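Local coordinates for protein rRNA N-glycosidase (Bougainvillea spectabilis, PDB 3CTK) that belongs to the ribosome-inactivating proteins, plant proteins named for their action on ribosomes, at residues Y1-F6 and F47-I52; P30-P35 and D203-S208. One frame throughout, in Å; residues are numbered along the deposited sequence.

Contact 1. Residues Y1-F6 and F47-I52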
loop_
_atom_site.group_PDB
_atom_site.type_symbol
_atom_site.label_atom_id
_atom_site.label_comp_id
_atom_site.label_asym_id
_atom_site.label_seq_id
_atom_site.Cartn_x
_atom_site.Cartn_y
_atom_site.Cartn_z
ATOM N N TYR A 1 -1.818 -15.930 9.699
ATOM C CA TYR A 1 -2.094 -14.911 8.646
ATOM C C TYR A 1 -1.731 -15.459 7.268
ATOM O O TYR A 1 -0.761 -16.208 7.127
ATOM C CB TYR A 1 -1.288 -13.638 8.935
ATOM C CG TYR A 1 -1.578 -13.030 10.291
ATOM C CD1 TYR A 1 -0.554 -12.826 11.218
ATOM C CD2 TYR A 1 -2.879 -12.675 10.656
ATOM C CE1 TYR A 1 -0.817 -12.287 12.479
ATOM C CE2 TYR A 1 -3.155 -12.135 11.915
ATOM C CZ TYR A 1 -2.119 -11.945 12.821
ATOM O OH TYR A 1 -2.380 -11.419 14.065
ATOM N N ASN A 2 -2.510 -15.094 6.254
ATOM C CA ASN A 2 -2.238 -15.564 4.898
ATOM C C ASN A 2 -1.118 -14.749 4.269
ATOM O O ASN A 2 -0.865 -13.613 4.673
ATOM C CB ASN A 2 -3.487 -15.466 4.020
ATOM C CG ASN A 2 -4.640 -16.299 4.548
ATOM O OD1 ASN A 2 -4.437 -17.370 5.122
ATOM N ND2 ASN A 2 -5.860 -15.816 4.342
ATOM N N THR A 3 -0.458 -15.334 3.276
ATOM C CA THR A 3 0.646 -14.683 2.582
ATOM C C THR A 3 0.442 -14.656 1.070
ATOM O O THR A 3 -0.028 -15.630 0.479
ATOM C CB THR A 3 1.983 -15.416 2.850
ATOM O OG1 THR A 3 2.278 -15.397 4.252
ATOM C CG2 THR A 3 3.121 -14.755 2.087
ATOM N N VAL A 4 0.788 -13.530 0.457
ATOM C CA VAL A 4 0.718 -13.374 -0.990
ATOM C C VAL A 4 2.165 -13.059 -1.352
ATOM O O VAL A 4 2.838 -12.335 -0.618
ATOM C CB VAL A 4 -0.205 -12.209 -1.408
ATOM C CG1 VAL A 4 -1.645 -12.527 -1.025
ATOM C CG2 VAL A 4 0.248 -10.917 -0.743
ATOM N N SER A 5 2.657 -13.604 -2.460
ATOM C CA SER A 5 4.053 -13.379 -2.826
ATOM C C SER A 5 4.294 -12.723 -4.177
ATOM O O SER A 5 3.503 -12.871 -5.107
ATOM C CB SER A 5 4.816 -14.705 -2.776
ATOM O OG SER A 5 4.739 -15.295 -1.490
ATOM N N PHE A 6 5.408 -12.002 -4.269
ATOM C CA PHE A 6 5.802 -11.324 -5.494
ATOM C C PHE A 6 7.324 -11.342 -5.630
ATOM O O PHE A 6 8.039 -10.823 -4.772
ATOM C CB PHE A 6 5.296 -9.878 -5.487
ATOM C CG PHE A 6 5.589 -9.123 -6.755
ATOM C CD1 PHE A 6 5.318 -9.689 -7.999
ATOM C CD2 PHE A 6 6.115 -7.835 -6.708
ATOM C CE1 PHE A 6 5.565 -8.985 -9.177
ATOM C CE2 PHE A 6 6.366 -7.118 -7.883
ATOM C CZ PHE A 6 6.090 -7.695 -9.118
ATOM N N PHE A 47 -4.104 -9.270 9.843
ATOM C CA PHE A 47 -3.051 -8.930 8.885
ATOM C C PHE A 47 -2.859 -9.903 7.735
ATOM O O PHE A 47 -3.200 -11.080 7.829
ATOM C CB PHE A 47 -1.697 -8.791 9.600
ATOM C CG PHE A 47 -1.702 -7.822 10.743
ATOM C CD1 PHE A 47 -1.795 -8.276 12.055
ATOM C CD2 PHE A 47 -1.634 -6.453 10.508
ATOM C CE1 PHE A 47 -1.823 -7.377 13.120
ATOM C CE2 PHE A 47 -1.662 -5.547 11.564
ATOM C CZ PHE A 47 -1.757 -6.011 12.874
ATOM N N VAL A 48 -2.313 -9.387 6.637
ATOM C CA VAL A 48 -1.985 -10.209 5.482
ATOM C C VAL A 48 -0.504 -9.933 5.262
ATOM O O VAL A 48 -0.053 -8.797 5.404
ATOM C CB VAL A 48 -2.793 -9.819 4.214
ATOM C CG1 VAL A 48 -2.596 -8.352 3.882
ATOM C CG2 VAL A 48 -2.359 -10.694 3.038
ATOM N N LEU A 49 0.257 -10.974 4.947
ATOM C CA LEU A 49 1.687 -10.818 4.735
ATOM C C LEU A 49 2.032 -10.824 3.249
ATOM O O LEU A 49 1.502 -11.623 2.476
ATOM C CB LEU A 49 2.439 -11.935 5.466
ATOM C CG LEU A 49 2.086 -12.059 6.955
ATOM C CD1 LEU A 49 2.758 -13.284 7.563
ATOM C CD2 LEU A 49 2.514 -10.794 7.683
ATOM N N VAL A 50 2.923 -9.920 2.858
ATOM C CA VAL A 50 3.352 -9.801 1.470
ATOM C C VAL A 50 4.849 -10.088 1.385
ATOM O O VAL A 50 5.669 -9.288 1.831
ATOM C CB VAL A 50 3.070 -8.380 0.930
ATOM C CG1 VAL A 50 3.615 -8.233 -0.489
ATOM C CG2 VAL A 50 1.571 -8.111 0.949
ATOM N N ASP A 51 5.193 -11.242 0.819
ATOM C CA ASP A 51 6.587 -11.654 0.672
ATOM C C ASP A 51 7.174 -11.142 -0.636
ATOM O O ASP A 51 6.781 -11.589 -1.716
ATOM C CB ASP A 51 6.693 -13.182 0.705
ATOM C CG ASP A 51 6.567 -13.750 2.104
ATOM O OD1 ASP A 51 6.126 -13.017 3.017
ATOM O OD2 ASP A 51 6.906 -14.939 2.289
ATOM N N ILE A 52 8.114 -10.209 -0.535
ATOM C CA ILE A 52 8.759 -9.640 -1.715
ATOM C C ILE A 52 10.193 -10.140 -1.775
ATOM O O ILE A 52 10.972 -9.922 -0.845
ATOM C CB ILE A 52 8.770 -8.104 -1.657
ATOM C CG1 ILE A 52 7.338 -7.588 -1.493
ATOM C CG2 ILE A 52 9.408 -7.532 -2.927
ATOM C CD1 ILE A 52 7.256 -6.104 -1.192
HETATM O O HOH W 1 -4.456 -13.085 6.642
HETATM O O HOH W 2 4.957 -14.884 5.149
HETATM O O HOH W 3 7.213 -15.929 -0.464
#
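Strands 3-7 and 47-53 run parallel in the mixed sheet of the ribosome-inactivating protein fold, joined through helix 14-25 as a beta-alpha-beta unit, with 3-7 at the sheet's edge. Four backbone hydrogen bonds zip them together; the straightest, Leu49 N to Asn2 O, is 2.9 Å long with 177° at the hydrogen. The side chains fill two different surfaces. On the face with Val4, Val50, Phe6 and Ile52, Val4 CG2 sits in the crowded position between backbone N and carbonyl carbon and is pressed 3.5 Å from Val50 CG2; both valines touch Phe17 of helix 14-25, and Phe6 turns its ring away to stack on Phe17. On the other face the Thr3 side chain crosses that of Asp51 at about a right angle, Thr3 CG2, anti to the backbone N, lying 3.6 Å from Asp51 CG. Water bridges Thr3 OG1 to Asp51 OD1, and a second water bridges Ser5 OG to OD2. At the N terminus, Tyr1 lies alongside Phe47, its hydroxyl hydrogen-bonded to Asp43 O. Phe47 CB plugs one face of the tyrosine ring, 4.2 Å from its centroid, while the Phe47 ring turns an edge to that face in a T-shaped pair, planes at 85°. At that edge, Phe47 CD1 stands 3.8 Å from Tyr1 CZ.

Contact 2. Residues P30-P35 and D203-S208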
loop_
_atom_site.group_PDB
_atom_site.type_symbol
_atom_site.label_atom_id
_atom_site.label_comp_id
_atom_site.label_asym_id
_atom_site.label_seq_id
_atom_site.Cartn_x
_atom_site.Cartn_y
_atom_site.Cartn_z
ATOM N N PRO A 30 -19.897 -5.871 -0.373
ATOM C CA PRO A 30 -19.668 -5.033 -1.553
ATOM C C PRO A 30 -20.650 -3.868 -1.644
ATOM O O PRO A 30 -21.787 -3.966 -1.187
ATOM C CB PRO A 30 -19.852 -6.008 -2.714
ATOM C CG PRO A 30 -19.487 -7.332 -2.119
ATOM C CD PRO A 30 -20.143 -7.270 -0.767
ATOM N N VAL A 31 -20.199 -2.765 -2.232
ATOM C CA VAL A 31 -21.050 -1.598 -2.420
ATOM C C VAL A 31 -20.822 -1.135 -3.855
ATOM O O VAL A 31 -19.681 -1.032 -4.310
ATOM C CB VAL A 31 -20.711 -0.460 -1.417
ATOM C CG1 VAL A 31 -19.339 0.119 -1.704
ATOM C CG2 VAL A 31 -21.770 0.624 -1.494
ATOM N N CYS A 32 -21.916 -0.882 -4.567
ATOM C CA CYS A 32 -21.854 -0.469 -5.965
ATOM C C CYS A 32 -20.947 -1.410 -6.772
ATOM O O CYS A 32 -20.148 -0.971 -7.608
ATOM C CB CYS A 32 -21.367 0.983 -6.083
ATOM S SG CYS A 32 -22.419 2.225 -5.243
ATOM N N GLN A 33 -21.083 -2.709 -6.503
ATOM C CA GLN A 33 -20.316 -3.746 -7.194
ATOM C C GLN A 33 -18.802 -3.651 -7.020
ATOM O O GLN A 33 -18.047 -4.100 -7.887
ATOM C CB GLN A 33 -20.656 -3.732 -8.686
ATOM C CG GLN A 33 -22.101 -4.074 -8.987
ATOM C CD GLN A 33 -22.429 -3.954 -10.462
ATOM O OE1 GLN A 33 -22.436 -2.857 -11.026
ATOM N NE2 GLN A 33 -22.698 -5.084 -11.096
ATOM N N LEU A 34 -18.369 -3.072 -5.904
ATOM C CA LEU A 34 -16.947 -2.923 -5.601
ATOM C C LEU A 34 -16.625 -3.561 -4.248
ATOM O O LEU A 34 -17.458 -3.564 -3.339
ATOM C CB LEU A 34 -16.570 -1.438 -5.555
ATOM C CG LEU A 34 -16.625 -0.647 -6.861
ATOM C CD1 LEU A 34 -16.492 0.842 -6.560
ATOM C CD2 LEU A 34 -15.510 -1.106 -7.787
ATOM N N PRO A 35 -15.413 -4.120 -4.104
ATOM C CA PRO A 35 -14.973 -4.759 -2.859
ATOM C C PRO A 35 -14.839 -3.696 -1.764
ATOM O O PRO A 35 -14.617 -2.520 -2.063
ATOM C CB PRO A 35 -13.620 -5.366 -3.238
ATOM C CG PRO A 35 -13.699 -5.503 -4.741
ATOM C CD PRO A 35 -14.374 -4.230 -5.137
ATOM N N ASP A 203 -16.035 6.956 1.179
ATOM C CA ASP A 203 -17.236 7.407 1.878
ATOM C C ASP A 203 -18.256 7.968 0.890
ATOM O O ASP A 203 -19.461 7.782 1.058
ATOM C CB ASP A 203 -16.895 8.475 2.924
ATOM C CG ASP A 203 -16.111 7.917 4.102
ATOM O OD1 ASP A 203 -16.316 6.732 4.453
ATOM O OD2 ASP A 203 -15.300 8.666 4.687
ATOM N N ALA A 204 -17.771 8.655 -0.139
ATOM C CA ALA A 204 -18.649 9.234 -1.153
ATOM C C ALA A 204 -19.405 8.143 -1.905
ATOM O O ALA A 204 -20.598 8.272 -2.181
ATOM C CB ALA A 204 -17.835 10.064 -2.133
ATOM N N ILE A 205 -18.702 7.070 -2.249
ATOM C CA ILE A 205 -19.337 5.975 -2.968
ATOM C C ILE A 205 -20.347 5.281 -2.061
ATOM O O ILE A 205 -21.431 4.912 -2.503
ATOM C CB ILE A 205 -18.278 4.982 -3.503
ATOM C CG1 ILE A 205 -17.408 5.702 -4.542
ATOM C CG2 ILE A 205 -18.964 3.759 -4.137
ATOM C CD1 ILE A 205 -16.253 4.880 -5.100
ATOM N N HIS A 206 -20.006 5.118 -0.785
ATOM C CA HIS A 206 -20.934 4.489 0.152
ATOM C C HIS A 206 -22.207 5.318 0.287
ATOM O O HIS A 206 -23.313 4.778 0.347
ATOM C CB HIS A 206 -20.298 4.339 1.531
ATOM C CG HIS A 206 -19.511 3.078 1.698
ATOM N ND1 HIS A 206 -18.138 3.064 1.824
ATOM C CD2 HIS A 206 -19.910 1.788 1.780
ATOM C CE1 HIS A 206 -17.727 1.819 1.979
ATOM N NE2 HIS A 206 -18.781 1.025 1.958
ATOM N N LYS A 207 -22.046 6.633 0.344
ATOM C CA LYS A 207 -23.191 7.526 0.485
ATOM C C LYS A 207 -24.110 7.473 -0.735
ATOM O O LYS A 207 -25.316 7.692 -0.619
ATOM C CB LYS A 207 -22.709 8.965 0.709
ATOM C CG LYS A 207 -23.835 9.961 0.949
ATOM C CD LYS A 207 -23.304 11.380 1.120
ATOM C CE LYS A 207 -24.445 12.370 1.287
ATOM N NZ LYS A 207 -23.961 13.779 1.331
ATOM N N SER A 208 -23.542 7.172 -1.899
ATOM C CA SER A 208 -24.319 7.105 -3.135
ATOM C C SER A 208 -25.140 5.821 -3.242
ATOM O O SER A 208 -26.054 5.735 -4.057
ATOM C CB SER A 208 -23.401 7.197 -4.358
ATOM O OG SER A 208 -22.753 5.958 -4.616
#
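Residues 31-34 double back in a type I' beta turn, closed by backbone hydrogen bonds in both directions between Val31 and Leu34 (Val31 N to Leu34 O 3.1 Å, Leu34 N to Val31 O 2.9 Å), and the turn presents one side to the last turns of helix 198-208. Both central residues, Cys32 and Gln33, have positive phi, as this turn type requires. Val31, Cys32 and Leu34 all direct their CB toward the helix, where Ile205 reaches back between them. Its two branches divide the work. Ile205 CG2, anti to the backbone N, lies 3.9 Å from Cys32 SG and also borders Val31 CG1; the longer arm, extended through chi2 at 176°, carries Ile205 CD1 to 4.3 Å from Leu34 CD1. Val31 meets His206 at about a right angle: Val31 CG1, in the crowded position between backbone N and carbonyl carbon, comes over a face of the imidazole as a CH-pi contact, 4.1 Å from the His206 ring centroid. The CB of His206 points away from the turn, yet the ring swings back to it, placing NE2 and CD2 beneath the valine; ND1 makes a weak hydrogen bond to Ser202 O. Near the helix end, Ser208 OG folds back to donate to Ile205 O at 2.7 Å, meeting a lone pair in the carbonyl plane. This bond holds Ser208 OG 3.8 Å from Cys32 SG. Val31 also packs against Val36, Ser209 and Leu244. The sulfur of Cys32 is bonded to Cys212, just beyond the helix, so a buried apolar patch and a covalent link join the same two parts of the chain: a type I' turn packed on a helix and tied by the Cys32-Cys212 disulfide within the ribosome-inactivating protein fold.

From the N terminus, the chain leaves strand 3-7, passes through helix 14-25, reaches the turn at 30-35 and then enters strand 47-53, where contact 1 closes the first loop. Contact 2 opens inside that loop and closes only at helix 198-208, 168 residues on, so the two cross rather than nest. One connection, the segment between helix 14-25 and strand 47-53, thus serves both: it ends in strand 47-53, which lies next to the edge strand 3-7, and its turn meets the late helix, which packs on strand 214-222 of the small sheet. The centres of contacts 1 and 2 lie 26 Å apart. Their nearest atoms are about 13 Å apart, without touching.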